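Local coordinates for protein bifunctional endomannanase/endoglucanase (Caldanaerobius polysaccharolyticus, PDB 3W0K) that probably hydrolyses beta-linked mannan and glucan chains, as a bifunctional endomannanase/endoglucanase with the beta/alpha barrel of glycoside hydrolase family 5, at residues I271-E285 and D318-V330. Numbering follows the deposited sequence.
Sequences IRWFEDVLSLYKEFE and DRELLDLLVENRV
Leu324 is the knob of this contact, set into a hollow formed by Ile271, Phe274, Glu275 and Leu278; its CD1 lies 4.0 Å from Glu275 CG, while Leu278 CD1 presses on its CB. Helical segments 271-284 and 319-327, from the last two helices of the TIM barrel, run nearly parallel (17°) outside strands 254-259 and 287-290, their axes 9.8 Å apart at closest approach. Nearer the barrel, Leu321 drops CD1 almost centrally onto the Phe274 ring, 3.6 Å from the centroid, a CH-pi contact; Trp273 CZ3 covers the opposite face. An alanine in place of Phe274 would probably leave Leu321 CD1 without its aromatic seat and open a gap beside Phe259 and Leu290 of the barrel strands. Asn328, just past its helix, fits against Leu278 CB, its amide turned by a hydrogen bond from ND2 back to Leu324 O (2.9 Å) within its own segment. Lys282, CG anti to the backbone N (chi1 -173°), extends over Asn328 and carries NZ to Glu327: a weak salt bridge to OE2 (3.1 Å) and a weak hydrogen bond to O. Val330 CG1 rests on Lys282 CG. Cohesion therefore rests mainly on apolar packing, the partly exposed lysine's weak bonds probably adding little.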
ATOM      1  N   ILE A 271     -17.272  -1.573 -10.883  1.00 11.49           N
ATOM      2  CA  ILE A 271     -18.171  -1.722  -9.744  1.00 11.30           C
ATOM      3  C   ILE A 271     -18.479  -3.192  -9.472  1.00 10.82           C
ATOM      4  O   ILE A 271     -18.474  -3.619  -8.325  1.00 11.48           O
ATOM      5  CB  ILE A 271     -19.487  -0.922  -9.953  1.00 11.50           C
ATOM      6  CG1 ILE A 271     -19.216   0.579  -9.804  1.00 11.88           C
ATOM      7  CG2 ILE A 271     -20.567  -1.377  -8.969  1.00 13.06           C
ATOM      8  CD1 ILE A 271     -18.868   1.012  -8.382  1.00 11.53           C
ATOM      9  N   ARG A 272     -18.707  -3.966 -10.533  1.00 11.39           N
ATOM     10  CA  ARG A 272     -19.005  -5.390 -10.389  1.00 11.29           C
ATOM     11  C   ARG A 272     -17.843  -6.113  -9.705  1.00 11.69           C
ATOM     12  O   ARG A 272     -18.047  -6.972  -8.845  1.00 11.73           O
ATOM     13  CB  ARG A 272     -19.283  -6.022 -11.759  1.00 11.17           C
ATOM     14  CG  ARG A 272     -19.648  -7.497 -11.698  1.00 13.33           C
ATOM     15  CD  ARG A 272     -20.913  -7.722 -10.892  1.00 14.43           C
ATOM     16  NE  ARG A 272     -21.182  -9.144 -10.692  1.00 15.22           N
ATOM     17  CZ  ARG A 272     -20.671  -9.876  -9.707  1.00 16.30           C
ATOM     18  NH1 ARG A 272     -19.854  -9.323  -8.814  1.00 14.02           N
ATOM     19  NH2 ARG A 272     -20.990 -11.160  -9.604  1.00 16.14           N
ATOM     20  N   TRP A 273     -16.624  -5.737 -10.082  1.00 11.75           N
ATOM     21  CA  TRP A 273     -15.425  -6.322  -9.503  1.00 11.69           C
ATOM     22  C   TRP A 273     -15.274  -5.863  -8.046  1.00 11.13           C
ATOM     23  O   TRP A 273     -14.967  -6.670  -7.166  1.00 10.52           O
ATOM     24  CB  TRP A 273     -14.203  -5.945 -10.346  1.00 11.76           C
ATOM     25  CG  TRP A 273     -12.897  -6.244  -9.687  1.00 11.01           C
ATOM     26  CD1 TRP A 273     -12.246  -7.444  -9.647  1.00 11.98           C
ATOM     27  CD2 TRP A 273     -12.101  -5.327  -8.931  1.00 11.15           C
ATOM     28  NE1 TRP A 273     -11.094  -7.331  -8.900  1.00 11.68           N
ATOM     29  CE2 TRP A 273     -10.984  -6.041  -8.449  1.00 11.85           C
ATOM     30  CE3 TRP A 273     -12.231  -3.970  -8.607  1.00 11.59           C
ATOM     31  CZ2 TRP A 273      -9.997  -5.441  -7.658  1.00 11.96           C
ATOM     32  CZ3 TRP A 273     -11.254  -3.375  -7.822  1.00 11.39           C
ATOM     33  CH2 TRP A 273     -10.151  -4.111  -7.356  1.00 11.05           C
ATOM     34  N   PHE A 274     -15.523  -4.578  -7.793  1.00 11.35           N
ATOM     35  CA  PHE A 274     -15.441  -4.037  -6.432  1.00 11.08           C
ATOM     36  C   PHE A 274     -16.382  -4.794  -5.499  1.00 11.17           C
ATOM     37  O   PHE A 274     -16.039  -5.081  -4.355  1.00 10.99           O
ATOM     38  CB  PHE A 274     -15.816  -2.551  -6.410  1.00 11.07           C
ATOM     39  CG  PHE A 274     -14.648  -1.616  -6.565  1.00 11.15           C
ATOM     40  CD1 PHE A 274     -13.660  -1.548  -5.588  1.00 11.00           C
ATOM     41  CD2 PHE A 274     -14.564  -0.769  -7.664  1.00 10.92           C
ATOM     42  CE1 PHE A 274     -12.605  -0.642  -5.705  1.00 10.74           C
ATOM     43  CE2 PHE A 274     -13.512   0.141  -7.791  1.00 12.11           C
ATOM     44  CZ  PHE A 274     -12.531   0.203  -6.808  1.00 11.07           C
ATOM     45  N   GLU A 275     -17.579  -5.107  -5.988  1.00 12.46           N
ATOM     46  CA  GLU A 275     -18.551  -5.831  -5.183  1.00 12.84           C
ATOM     47  C   GLU A 275     -18.014  -7.182  -4.723  1.00 12.16           C
ATOM     48  O   GLU A 275     -18.250  -7.588  -3.587  1.00 14.18           O
ATOM     49  CB  GLU A 275     -19.865  -5.988  -5.946  1.00 13.93           C
ATOM     50  CG  GLU A 275     -20.599  -4.667  -6.123  1.00 18.22           C
ATOM     51  CD  GLU A 275     -21.788  -4.756  -7.056  1.00 21.99           C
ATOM     52  OE1 GLU A 275     -21.750  -5.559  -8.013  1.00 25.33           O
ATOM     53  OE2 GLU A 275     -22.760  -4.002  -6.842  1.00 26.00           O
ATOM     54  N   ASP A 276     -17.254  -7.850  -5.586  1.00 11.92           N
ATOM     55  CA  ASP A 276     -16.668  -9.139  -5.238  1.00 12.63           C
ATOM     56  C   ASP A 276     -15.532  -9.030  -4.224  1.00 13.11           C
ATOM     57  O   ASP A 276     -15.557  -9.707  -3.195  1.00 13.72           O
ATOM     58  CB  ASP A 276     -16.166  -9.868  -6.485  1.00 13.47           C
ATOM     59  CG  ASP A 276     -17.259 -10.642  -7.197  1.00 15.63           C
ATOM     60  OD1 ASP A 276     -18.402 -10.692  -6.692  1.00 15.85           O
ATOM     61  OD2 ASP A 276     -16.963 -11.218  -8.259  1.00 15.71           O
ATOM     62  N   VAL A 277     -14.537  -8.186  -4.502  1.00 12.87           N
ATOM     63  CA  VAL A 277     -13.415  -8.053  -3.572  1.00 12.64           C
ATOM     64  C   VAL A 277     -13.825  -7.496  -2.219  1.00 11.79           C
ATOM     65  O   VAL A 277     -13.419  -8.025  -1.191  1.00 12.24           O
ATOM     66  CB  VAL A 277     -12.225  -7.231  -4.150  1.00 14.00           C
ATOM     67  CG1 VAL A 277     -11.623  -7.952  -5.346  1.00 15.31           C
ATOM     68  CG2 VAL A 277     -12.654  -5.824  -4.522  1.00 13.52           C
ATOM     69  N   LEU A 278     -14.672  -6.470  -2.215  1.00 11.57           N
ATOM     70  CA  LEU A 278     -15.119  -5.878  -0.957  1.00 11.63           C
ATOM     71  C   LEU A 278     -15.975  -6.841  -0.132  1.00 12.18           C
ATOM     72  O   LEU A 278     -15.829  -6.899   1.090  1.00 13.47           O
ATOM     73  CB  LEU A 278     -15.849  -4.555  -1.208  1.00 11.51           C
ATOM     74  CG  LEU A 278     -14.936  -3.397  -1.624  1.00 12.09           C
ATOM     75  CD1 LEU A 278     -15.761  -2.213  -2.096  1.00 12.11           C
ATOM     76  CD2 LEU A 278     -14.037  -2.996  -0.460  1.00 13.01           C
ATOM     77  N   SER A 279     -16.841  -7.612  -0.790  1.00 12.82           N
ATOM     78  CA  SER A 279     -17.673  -8.578  -0.066  1.00 13.88           C
ATOM     79  C   SER A 279     -16.774  -9.650   0.550  1.00 13.05           C
ATOM     80  O   SER A 279     -17.058 -10.159   1.633  1.00 13.60           O
ATOM     81  CB  SER A 279     -18.743  -9.205  -0.972  1.00 14.67           C
ATOM     82  OG  SER A 279     -18.179  -9.960  -2.026  1.00 19.89           O
ATOM     83  N   LEU A 280     -15.679  -9.976  -0.134  1.00 12.29           N
ATOM     84  CA  LEU A 280     -14.727 -10.950   0.386  1.00 12.88           C
ATOM     85  C   LEU A 280     -14.011 -10.366   1.600  1.00 12.05           C
ATOM     86  O   LEU A 280     -13.814 -11.054   2.596  1.00 13.63           O
ATOM     87  CB  LEU A 280     -13.701 -11.342  -0.678  1.00 11.58           C
ATOM     88  CG  LEU A 280     -14.156 -12.379  -1.702  1.00 12.57           C
ATOM     89  CD1 LEU A 280     -13.053 -12.628  -2.707  1.00 13.61           C
ATOM     90  CD2 LEU A 280     -14.525 -13.676  -0.984  1.00 12.44           C
ATOM     91  N   TYR A 281     -13.627  -9.093   1.518  1.00 12.75           N
ATOM     92  CA  TYR A 281     -12.941  -8.448   2.635  1.00 11.72           C
ATOM     93  C   TYR A 281     -13.843  -8.399   3.868  1.00 12.28           C
ATOM     94  O   TYR A 281     -13.376  -8.596   4.988  1.00 13.87           O
ATOM     95  CB  TYR A 281     -12.482  -7.034   2.260  1.00 10.80           C
ATOM     96  CG  TYR A 281     -11.472  -6.977   1.132  1.00 11.86           C
ATOM     97  CD1 TYR A 281     -10.742  -8.108   0.751  1.00 11.67           C
ATOM     98  CD2 TYR A 281     -11.263  -5.794   0.431  1.00 11.21           C
ATOM     99  CE1 TYR A 281      -9.831  -8.055  -0.308  1.00 11.71           C
ATOM    100  CE2 TYR A 281     -10.358  -5.728  -0.623  1.00 12.21           C
ATOM    101  CZ  TYR A 281      -9.648  -6.859  -0.989  1.00 11.79           C
ATOM    102  OH  TYR A 281      -8.773  -6.785  -2.046  1.00 13.08           O
ATOM    103  N   LYS A 282     -15.138  -8.174   3.653  1.00 12.61           N
ATOM    104  CA  LYS A 282     -16.097  -8.128   4.752  1.00 13.79           C
ATOM    105  C   LYS A 282     -16.220  -9.510   5.390  1.00 14.23           C
ATOM    106  O   LYS A 282     -16.200  -9.643   6.615  1.00 14.75           O
ATOM    107  CB  LYS A 282     -17.469  -7.665   4.256  1.00 15.08           C
ATOM    108  CG  LYS A 282     -18.469  -7.439   5.382  1.00 16.94           C
ATOM    109  CD  LYS A 282     -19.803  -6.951   4.860  1.00 19.70           C
ATOM    110  CE  LYS A 282     -20.738  -6.605   6.007  1.00 23.10           C
ATOM    111  NZ  LYS A 282     -22.053  -6.112   5.517  1.00 25.59           N
ATOM    112  N   GLU A 283     -16.314 -10.535   4.548  1.00 14.73           N
ATOM    113  CA  GLU A 283     -16.426 -11.916   5.016  1.00 15.26           C
ATOM    114  C   GLU A 283     -15.182 -12.338   5.797  1.00 15.95           C
ATOM    115  O   GLU A 283     -15.282 -12.986   6.843  1.00 15.18           O
ATOM    116  CB  GLU A 283     -16.627 -12.859   3.825  1.00 16.22           C
ATOM    117  CG  GLU A 283     -16.735 -14.330   4.210  1.00 16.94           C
ATOM    118  CD  GLU A 283     -16.844 -15.250   3.011  1.00 19.74           C
ATOM    119  OE1 GLU A 283     -17.475 -14.861   2.008  1.00 19.89           O
ATOM    120  OE2 GLU A 283     -16.298 -16.371   3.076  1.00 20.25           O
ATOM    121  N   PHE A 284     -14.015 -11.948   5.287  1.00 15.08           N
ATOM    122  CA  PHE A 284     -12.734 -12.276   5.909  1.00 15.49           C
ATOM    123  C   PHE A 284     -12.437 -11.378   7.105  1.00 14.87           C
ATOM    124  O   PHE A 284     -11.540 -11.671   7.900  1.00 15.52           O
ATOM    125  CB  PHE A 284     -11.588 -12.109   4.902  1.00 14.78           C
ATOM    126  CG  PHE A 284     -11.670 -13.011   3.696  1.00 14.74           C
ATOM    127  CD1 PHE A 284     -12.514 -14.119   3.671  1.00 14.98           C
ATOM    128  CD2 PHE A 284     -10.877 -12.752   2.583  1.00 14.41           C
ATOM    129  CE1 PHE A 284     -12.563 -14.953   2.557  1.00 15.76           C
ATOM    130  CE2 PHE A 284     -10.918 -13.579   1.465  1.00 16.20           C
ATOM    131  CZ  PHE A 284     -11.764 -14.683   1.452  1.00 15.58           C
ATOM    132  N   GLU A 285     -13.190 -10.283   7.216  1.00 15.43           N
ATOM    133  CA  GLU A 285     -13.020  -9.290   8.274  1.00 15.12           C
ATOM    134  C   GLU A 285     -11.663  -8.600   8.122  1.00 13.75           C
ATOM    135  O   GLU A 285     -10.921  -8.417   9.089  1.00 16.50           O
ATOM    136  CB  GLU A 285     -13.179  -9.914   9.665  1.00 18.20           C
ATOM    137  CG  GLU A 285     -14.598 -10.393   9.954  1.00 23.01           C
ATOM    138  CD  GLU A 285     -14.803 -10.840  11.393  1.00 26.19           C
ATOM    139  OE1 GLU A 285     -13.944 -10.549  12.252  1.00 29.14           O
ATOM    140  OE2 GLU A 285     -15.841 -11.482  11.668  1.00 30.29           O
ATOM    141  N   ASP A 318     -17.961   9.475  -6.110  1.00 12.73           N
ATOM    142  CA  ASP A 318     -18.677   8.382  -6.749  1.00 12.43           C
ATOM    143  C   ASP A 318     -19.392   7.796  -5.527  1.00 13.38           C
ATOM    144  O   ASP A 318     -18.797   7.043  -4.753  1.00 12.33           O
ATOM    145  CB  ASP A 318     -17.669   7.379  -7.333  1.00 12.94           C
ATOM    146  CG  ASP A 318     -18.326   6.122  -7.904  1.00 13.17           C
ATOM    147  OD1 ASP A 318     -19.463   5.769  -7.524  1.00 12.55           O
ATOM    148  OD2 ASP A 318     -17.672   5.458  -8.732  1.00 13.21           O
ATOM    149  N   ARG A 319     -20.648   8.192  -5.329  1.00 13.30           N
ATOM    150  CA  ARG A 319     -21.417   7.737  -4.173  1.00 14.35           C
ATOM    151  C   ARG A 319     -21.593   6.225  -4.089  1.00 13.21           C
ATOM    152  O   ARG A 319     -21.571   5.658  -2.996  1.00 14.69           O
ATOM    153  CB  ARG A 319     -22.782   8.432  -4.120  1.00 16.34           C
ATOM    154  CG  ARG A 319     -23.518   8.240  -2.797  1.00 20.46           C
ATOM    155  CD  ARG A 319     -22.702   8.784  -1.629  1.00 23.34           C
ATOM    156  NE  ARG A 319     -23.321   8.508  -0.334  1.00 26.98           N
ATOM    157  CZ  ARG A 319     -24.049   9.384   0.351  1.00 27.99           C
ATOM    158  NH1 ARG A 319     -24.257  10.602  -0.129  1.00 28.29           N
ATOM    159  NH2 ARG A 319     -24.563   9.043   1.526  1.00 29.71           N
ATOM    160  N   GLU A 320     -21.771   5.576  -5.236  1.00 13.29           N
ATOM    161  CA  GLU A 320     -21.942   4.128  -5.256  1.00 13.36           C
ATOM    162  C   GLU A 320     -20.702   3.434  -4.696  1.00 13.19           C
ATOM    163  O   GLU A 320     -20.810   2.526  -3.867  1.00 13.07           O
ATOM    164  CB  GLU A 320     -22.231   3.634  -6.676  1.00 15.18           C
ATOM    165  CG  GLU A 320     -22.475   2.135  -6.760  1.00 17.23           C
ATOM    166  CD  GLU A 320     -22.830   1.658  -8.158  1.00 18.24           C
ATOM    167  OE1 GLU A 320     -22.376   2.271  -9.152  1.00 19.70           O
ATOM    168  OE2 GLU A 320     -23.559   0.650  -8.261  1.00 20.48           O
ATOM    169  N   LEU A 321     -19.526   3.878  -5.136  1.00 13.24           N
ATOM    170  CA  LEU A 321     -18.273   3.299  -4.662  1.00 12.36           C
ATOM    171  C   LEU A 321     -18.053   3.616  -3.182  1.00 12.12           C
ATOM    172  O   LEU A 321     -17.669   2.737  -2.406  1.00 10.94           O
ATOM    173  CB  LEU A 321     -17.096   3.798  -5.503  1.00 12.87           C
ATOM    174  CG  LEU A 321     -15.716   3.227  -5.158  1.00 12.56           C
ATOM    175  CD1 LEU A 321     -15.756   1.702  -5.093  1.00 12.08           C
ATOM    176  CD2 LEU A 321     -14.704   3.703  -6.185  1.00 14.09           C
ATOM    177  N   LEU A 322     -18.294   4.866  -2.793  1.00 12.26           N
ATOM    178  CA  LEU A 322     -18.141   5.260  -1.396  1.00 12.62           C
ATOM    179  C   LEU A 322     -19.036   4.384  -0.515  1.00 12.84           C
ATOM    180  O   LEU A 322     -18.599   3.889   0.524  1.00 12.98           O
ATOM    181  CB  LEU A 322     -18.499   6.739  -1.204  1.00 12.55           C
ATOM    182  CG  LEU A 322     -18.528   7.245   0.244  1.00 13.14           C
ATOM    183  CD1 LEU A 322     -17.166   7.078   0.906  1.00 14.00           C
ATOM    184  CD2 LEU A 322     -18.961   8.699   0.271  1.00 13.15           C
ATOM    185  N   ASP A 323     -20.275   4.165  -0.954  1.00 14.68           N
ATOM    186  CA  ASP A 323     -21.211   3.334  -0.202  1.00 14.51           C
ATOM    187  C   ASP A 323     -20.697   1.907  -0.058  1.00 13.76           C
ATOM    188  O   ASP A 323     -20.843   1.297   1.001  1.00 14.99           O
ATOM    189  CB  ASP A 323     -22.602   3.349  -0.848  1.00 16.09           C
ATOM    190  CG  ASP A 323     -23.355   4.650  -0.595  1.00 19.00           C
ATOM    191  OD1 ASP A 323     -22.878   5.499   0.190  1.00 19.36           O
ATOM    192  OD2 ASP A 323     -24.439   4.822  -1.188  1.00 21.78           O
ATOM    193  N   LEU A 324     -20.086   1.381  -1.118  1.00 12.30           N
ATOM    194  CA  LEU A 324     -19.525   0.032  -1.083  1.00 12.14           C
ATOM    195  C   LEU A 324     -18.370  -0.037  -0.084  1.00 12.45           C
ATOM    196  O   LEU A 324     -18.228  -1.016   0.643  1.00 12.80           O
ATOM    197  CB  LEU A 324     -19.034  -0.387  -2.468  1.00 13.45           C
ATOM    198  CG  LEU A 324     -20.107  -0.814  -3.468  1.00 13.93           C
ATOM    199  CD1 LEU A 324     -19.475  -1.072  -4.825  1.00 15.56           C
ATOM    200  CD2 LEU A 324     -20.815  -2.060  -2.951  1.00 16.14           C
ATOM    201  N   LEU A 325     -17.555   1.014  -0.046  1.00 12.04           N
ATOM    202  CA  LEU A 325     -16.425   1.061   0.877  1.00 12.28           C
ATOM    203  C   LEU A 325     -16.904   1.076   2.327  1.00 13.16           C
ATOM    204  O   LEU A 325     -16.313   0.436   3.193  1.00 12.18           O
ATOM    205  CB  LEU A 325     -15.556   2.291   0.604  1.00 12.02           C
ATOM    206  CG  LEU A 325     -14.818   2.309  -0.738  1.00 10.56           C
ATOM    207  CD1 LEU A 325     -14.112   3.644  -0.913  1.00 14.46           C
ATOM    208  CD2 LEU A 325     -13.814   1.166  -0.809  1.00 12.36           C
ATOM    209  N   VAL A 326     -17.997   1.789   2.578  1.00 12.78           N
ATOM    210  CA  VAL A 326     -18.557   1.888   3.924  1.00 13.56           C
ATOM    211  C   VAL A 326     -19.308   0.620   4.336  1.00 14.29           C
ATOM    212  O   VAL A 326     -19.142   0.127   5.452  1.00 14.50           O
ATOM    213  CB  VAL A 326     -19.505   3.112   4.038  1.00 13.67           C
ATOM    214  CG1 VAL A 326     -20.215   3.123   5.388  1.00 14.28           C
ATOM    215  CG2 VAL A 326     -18.718   4.396   3.848  1.00 14.75           C
ATOM    216  N   GLU A 327     -20.112   0.090   3.419  1.00 15.06           N
ATOM    217  CA  GLU A 327     -20.916  -1.103   3.670  1.00 16.76           C
ATOM    218  C   GLU A 327     -20.113  -2.356   4.010  1.00 16.86           C
ATOM    219  O   GLU A 327     -20.577  -3.208   4.771  1.00 17.25           O
ATOM    220  CB  GLU A 327     -21.834  -1.363   2.466  1.00 20.15           C
ATOM    221  CG  GLU A 327     -22.575  -2.708   2.463  1.00 25.06           C
ATOM    222  CD  GLU A 327     -23.550  -2.885   3.625  1.00 27.94           C
ATOM    223  OE1 GLU A 327     -24.051  -1.875   4.170  1.00 29.88           O
ATOM    224  OE2 GLU A 327     -23.825  -4.050   3.987  1.00 30.47           O
ATOM    225  N   ASN A 328     -18.900  -2.457   3.476  1.00 15.12           N
ATOM    226  CA  ASN A 328     -18.086  -3.636   3.728  1.00 13.87           C
ATOM    227  C   ASN A 328     -17.111  -3.581   4.899  1.00 14.18           C
ATOM    228  O   ASN A 328     -16.234  -4.437   5.035  1.00 13.36           O
ATOM    229  CB  ASN A 328     -17.431  -4.100   2.431  1.00 14.38           C
ATOM    230  CG  ASN A 328     -18.446  -4.678   1.466  1.00 14.46           C
ATOM    231  OD1 ASN A 328     -18.878  -5.820   1.623  1.00 15.70           O
ATOM    232  ND2 ASN A 328     -18.890  -3.868   0.510  1.00 14.52           N
ATOM    233  N   ARG A 329     -17.301  -2.592   5.766  1.00 14.42           N
ATOM    234  CA  ARG A 329     -16.485  -2.454   6.966  1.00 16.79           C
ATOM    235  C   ARG A 329     -17.145  -3.317   8.044  1.00 18.28           C
ATOM    236  O   ARG A 329     -18.350  -3.575   7.982  1.00 19.31           O
ATOM    237  CB  ARG A 329     -16.433  -0.990   7.425  1.00 16.99           C
ATOM    238  CG  ARG A 329     -15.881  -0.041   6.368  1.00 17.44           C
ATOM    239  CD  ARG A 329     -15.486   1.328   6.920  1.00 22.48           C
ATOM    240  NE  ARG A 329     -16.615   2.131   7.380  1.00 23.32           N
ATOM    241  CZ  ARG A 329     -16.718   3.447   7.205  1.00 21.88           C
ATOM    242  NH1 ARG A 329     -15.770   4.121   6.567  1.00 20.80           N
ATOM    243  NH2 ARG A 329     -17.755   4.101   7.709  1.00 22.85           N
ATOM    244  N   VAL A 330     -16.349  -3.816   8.986  1.00 18.70           N
ATOM    245  CA  VAL A 330     -16.869  -4.628  10.088  1.00 20.83           C
ATOM    246  C   VAL A 330     -16.417  -4.048  11.429  1.00 23.28           C
ATOM    247  O   VAL A 330     -15.547  -3.148  11.419  1.00 23.15           O
ATOM    248  CB  VAL A 330     -16.426  -6.119   9.996  1.00 21.48           C
ATOM    249  CG1 VAL A 330     -16.969  -6.758   8.727  1.00 22.87           C
ATOM    250  CG2 VAL A 330     -14.911  -6.240  10.057  1.00 20.85           C
ATOM    251  OXT VAL A 330     -16.946  -4.483  12.476  1.00 25.08           O
TER